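Local coordinates for ALDH21) (Physcomitrella patens subsp. patens, PDB 5MZ5), which catalyses the NADP(+)-dependent oxidation of succinic semialdehyde, as a member of the aldehyde dehydrogenase family, at the interface of chains A and B and the interface of chains A and C. Coordinates in Å, arbitrary orientation; residue numbers count along the deposited sequence, not the author numbering. Chains: chain A/B/C, ALDH21).

Contact 1 joins chain A to B and contact 2 joins chain A to C, their centres about 35 Å apart. They have no residue in common but draw on neighbouring parts of the fold: strand 170-178 supplies B:Lys175 and B:Phe177 to contact 1, and the segment 162-165, which runs into 3-10 helix 165-167 just ahead of that strand, forms one side of contact 2. Each subunit meets two partners in the deposited four-chain assembly, which is consistent with the tetramers common in this family. Contact 1 is nearer the active site, about 17 Å from A:Glu285, against about 39 Å for contact 2.

Contact 1: the interface of chains A and B. Residues chain A 458-461; chain B 175, 177, 505.
Two main-chain carbonyls of chain A grip the side-chain amine NZ of B:Lys505. A:Phe458 O, in the last turn of helix 451-460, accepts a hydrogen bond from it at 2.8 Å, in the carbonyl plane and with a C=O...N angle of 154°. A:Met461 O, just past the helix, accepts the other from B:Lys505 NZ at 2.8 Å, with the nitrogen above its carbonyl plane. The carboxy-terminal end of a helix probably carries partial negative charge, so a lysine suits this place. Its chain leaves strand 502-510 extended and bends at chi3 (-58°), which turns the amine in towards the helix end. Beneath it lies the ring of B:Phe177, with B:Lys505 CE 3.7 Å above the ring plane near the rim, a second-shell support for the gripped amine. An alanine here removes the amine and its stem, which would probably loosen the helix end against chain B and leave one rim of A:Phe458 less well packed. Within the two-fold A-B interface, this seating of a helix end on strands 170-178 and 502-510 probably helps hold the pair together.

That phenyl ring, its CG anti to the backbone N, lies across two lysine stems, one along each rim and both on the same side of its plane. A:Phe458 CD1 is 3.7 Å from B:Lys505 CD, and A:Phe458 CZ 3.7 Å from B:Lys175 CB. Lysine suits both rims, apolar along the stem and polar at the tip. B:Lys175 pairs with A:Glu459, its NZ forming a salt bridge 3.0 Å from A:Glu459 OE2, on the syn lone pair. The carboxylate tilts 49° from the B:Phe177 ring, and A:Glu459 OE1 sits 3.4 Å from B:Phe177 CE2.

Contact 2: the interface of chains A and C. Residues chain A 162-165; chain C 96-98, 152.
C:Tyr98 starts in the first turn of helix 97-113 and lies along the chain A segment 162-165. Its CG takes the crowded position between the backbone N and the carbonyl carbon (chi1 72°), and this turns the ring towards the neighbouring subunit. At the base, C:Tyr98 CB packs 3.6 Å from A:Ser164 CA. CG comes next, against the carbonyl carbon of A:Ser164, so the ring begins over a peptide group. One edge meets A:Asp162 O, which lies in the ring plane 3.4 Å from C:Tyr98 CD1, where the rim, probably slightly positive, would suit a carbonyl oxygen. The chain A backbone, by contrast, lies over a face: A:Ala165 N is 3.6 Å from C:Tyr98 CD2. Further out, CE2 meets CA and CB of A:Ala165, whose CA stands over the ring face 3.7 Å from the C:Tyr98 centroid in a CH-pi contact, displaced towards the rim. Near the tip, C:Tyr98 CZ is still 3.9 Å from A:Ala165 CA. Alanine suits this place, since a larger side chain would probably hold the backbone off the ring.

At the helix start A:Asp162 is the polar partner. Its OD2 accepts a hydrogen bond from C:Ala97 N at 2.9 Å, fairly straight (157° at H), although the N-H arrives 55° out of the carboxylate plane. A carboxylate suits a helix amino terminus, whose N-H groups probably give it partial positive charge, and this bond probably caps the helix from another subunit. The backbone A:Asp162 O adds a weak hydrogen bond from C:Tyr98 N, 3.1 Å long. The small C:Ala97 probably permits this approach, its CB lying 3.6 Å from A:Asp162 OD1. With its two-fold twin, the patch probably helps to hold chains A and C together in the tetramer.

Contact 1: the interface of chains A and B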
loop_
_atom_site.group_PDB
_atom_site.type_symbol
_atom_site.label_atom_id
_atom_site.label_comp_id
_atom_site.label_asym_id
_atom_site.label_seq_id
_atom_site.Cartn_x
_atom_site.Cartn_y
_atom_site.Cartn_z
ATOM N N PHE A 458 -14.623 13.752 -13.517
ATOM C CA PHE A 458 -13.440 13.318 -12.766
ATOM C C PHE A 458 -12.257 13.113 -13.721
ATOM O O PHE A 458 -11.154 13.572 -13.455
ATOM C CB PHE A 458 -13.735 12.039 -11.928
ATOM C CG PHE A 458 -12.584 11.526 -11.075
ATOM C CD1 PHE A 458 -11.701 12.409 -10.449
ATOM C CD2 PHE A 458 -12.413 10.162 -10.855
ATOM C CE1 PHE A 458 -10.632 11.935 -9.669
ATOM C CE2 PHE A 458 -11.369 9.688 -10.039
ATOM C CZ PHE A 458 -10.482 10.580 -9.456
ATOM N N GLU A 459 -12.521 12.485 -14.853
ATOM C CA GLU A 459 -11.538 12.204 -15.884
ATOM C C GLU A 459 -10.997 13.439 -16.632
ATOM O O GLU A 459 -9.797 13.493 -16.901
ATOM C CB GLU A 459 -12.150 11.227 -16.896
ATOM C CG GLU A 459 -11.152 10.275 -17.534
ATOM C CD GLU A 459 -10.354 9.356 -16.621
ATOM O OE1 GLU A 459 -9.229 8.989 -17.032
ATOM O OE2 GLU A 459 -10.826 9.014 -15.508
ATOM N N HIS A 460 -11.869 14.399 -16.987
ATOM C CA HIS A 460 -11.481 15.510 -17.854
ATOM C C HIS A 460 -11.250 16.863 -17.190
ATOM O O HIS A 460 -10.618 17.716 -17.829
ATOM C CB HIS A 460 -12.502 15.654 -18.997
ATOM C CG HIS A 460 -12.483 14.452 -19.885
ATOM N ND1 HIS A 460 -13.393 13.419 -19.722
ATOM C CD2 HIS A 460 -11.565 14.080 -20.807
ATOM C CE1 HIS A 460 -13.043 12.492 -20.595
ATOM N NE2 HIS A 460 -11.953 12.847 -21.272
ATOM N N MET A 461 -11.706 17.077 -15.932
ATOM C CA MET A 461 -11.438 18.365 -15.276
ATOM C C MET A 461 -9.951 18.458 -14.874
ATOM O O MET A 461 -9.446 17.582 -14.178
ATOM C CB MET A 461 -12.372 18.610 -14.093
ATOM C CG MET A 461 -13.766 18.994 -14.528
ATOM S SD MET A 461 -14.893 18.979 -13.115
ATOM C CE MET A 461 -16.122 20.082 -13.709
ATOM N N LYS B 175 -7.020 8.999 -7.765
ATOM C CA LYS B 175 -6.524 8.377 -8.994
ATOM C C LYS B 175 -5.360 9.210 -9.522
ATOM O O LYS B 175 -5.252 10.401 -9.211
ATOM C CB LYS B 175 -7.678 8.296 -10.008
ATOM C CG LYS B 175 -7.537 7.286 -11.122
ATOM C CD LYS B 175 -8.910 6.931 -11.675
ATOM C CE LYS B 175 -9.030 7.203 -13.152
ATOM N NZ LYS B 175 -10.338 6.735 -13.690
ATOM N N PHE B 177 -3.056 10.563 -12.852
ATOM C CA PHE B 177 -3.213 10.928 -14.258
ATOM C C PHE B 177 -1.886 11.290 -14.885
ATOM O O PHE B 177 -1.049 11.848 -14.184
ATOM C CB PHE B 177 -4.210 12.107 -14.391
ATOM C CG PHE B 177 -5.641 11.745 -14.069
ATOM C CD1 PHE B 177 -6.078 11.665 -12.747
ATOM C CD2 PHE B 177 -6.558 11.486 -15.086
ATOM C CE1 PHE B 177 -7.388 11.277 -12.450
ATOM C CE2 PHE B 177 -7.882 11.131 -14.783
ATOM C CZ PHE B 177 -8.290 11.043 -13.471
ATOM N N LYS B 505 -5.266 13.206 -8.489
ATOM C CA LYS B 505 -6.577 13.850 -8.574
ATOM C C LYS B 505 -7.510 13.115 -7.638
ATOM O O LYS B 505 -7.587 11.889 -7.682
ATOM C CB LYS B 505 -7.149 13.881 -10.004
ATOM C CG LYS B 505 -8.335 14.862 -10.181
ATOM C CD LYS B 505 -9.020 14.737 -11.546
ATOM C CE LYS B 505 -8.082 14.954 -12.725
ATOM N NZ LYS B 505 -8.777 14.870 -14.043
#

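Contact 2: the interface of chains A and C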
loop_
_atom_site.group_PDB
_atom_site.type_symbol
_atom_site.label_atom_id
_atom_site.label_comp_id
_atom_site.label_asym_id
_atom_site.label_seq_id
_atom_site.Cartn_x
_atom_site.Cartn_y
_atom_site.Cartn_z
ATOM N N ASP A 162 15.530 -9.552 -6.877
ATOM C CA ASP A 162 15.914 -10.663 -7.759
ATOM C C ASP A 162 14.847 -10.832 -8.850
ATOM O O ASP A 162 14.202 -11.870 -8.964
ATOM C CB ASP A 162 16.160 -11.951 -6.944
ATOM C CG ASP A 162 14.998 -12.449 -6.078
ATOM O OD1 ASP A 162 14.154 -11.620 -5.666
ATOM O OD2 ASP A 162 14.929 -13.665 -5.824
ATOM N N ILE A 163 14.691 -9.787 -9.659
ATOM C CA ILE A 163 13.696 -9.684 -10.741
ATOM C C ILE A 163 14.143 -10.389 -12.018
ATOM O O ILE A 163 13.324 -10.618 -12.898
ATOM C CB ILE A 163 13.280 -8.201 -11.013
ATOM C CG1 ILE A 163 14.506 -7.338 -11.446
ATOM C CG2 ILE A 163 12.523 -7.618 -9.800
ATOM C CD1 ILE A 163 14.187 -5.942 -12.113
ATOM N N SER A 164 15.438 -10.697 -12.120
ATOM C CA SER A 164 16.065 -11.391 -13.248
ATOM C C SER A 164 17.276 -12.151 -12.702
ATOM O O SER A 164 17.673 -11.901 -11.559
ATOM C CB SER A 164 16.438 -10.415 -14.368
ATOM O OG SER A 164 17.347 -9.421 -13.925
ATOM N N ALA A 165 17.808 -13.115 -13.475
ATOM C CA ALA A 165 18.928 -13.977 -13.084
ATOM C C ALA A 165 20.188 -13.227 -12.673
ATOM O O ALA A 165 20.853 -13.656 -11.726
ATOM C CB ALA A 165 19.242 -14.990 -14.182
ATOM N N GLY C 96 14.505 -18.247 -6.412
ATOM C CA GLY C 96 14.525 -16.807 -6.613
ATOM C C GLY C 96 13.199 -16.398 -7.238
ATOM O O GLY C 96 12.544 -17.227 -7.893
ATOM N N ALA C 97 12.766 -15.138 -7.008
ATOM C CA ALA C 97 11.497 -14.616 -7.562
ATOM C C ALA C 97 11.470 -14.733 -9.106
ATOM O O ALA C 97 10.443 -15.110 -9.677
ATOM C CB ALA C 97 11.279 -13.171 -7.137
ATOM N N TYR C 98 12.632 -14.478 -9.761
ATOM C CA TYR C 98 12.805 -14.571 -11.212
ATOM C C TYR C 98 12.666 -16.033 -11.705
ATOM O O TYR C 98 12.291 -16.251 -12.859
ATOM C CB TYR C 98 14.160 -13.947 -11.644
ATOM C CG TYR C 98 15.361 -14.781 -11.247
ATOM C CD1 TYR C 98 15.940 -14.647 -9.986
ATOM C CD2 TYR C 98 15.867 -15.765 -12.099
ATOM C CE1 TYR C 98 16.982 -15.473 -9.580
ATOM C CE2 TYR C 98 16.916 -16.597 -11.701
ATOM C CZ TYR C 98 17.473 -16.438 -10.445
ATOM O OH TYR C 98 18.519 -17.221 -10.059
ATOM N N VAL C 152 7.206 -11.539 -8.938
ATOM C CA VAL C 152 8.333 -10.632 -8.696
ATOM C C VAL C 152 7.893 -9.368 -7.918
ATOM O O VAL C 152 8.657 -8.417 -7.792
ATOM C CB VAL C 152 9.139 -10.303 -10.004
ATOM C CG1 VAL C 152 9.895 -11.529 -10.506
ATOM C CG2 VAL C 152 8.249 -9.745 -11.119
#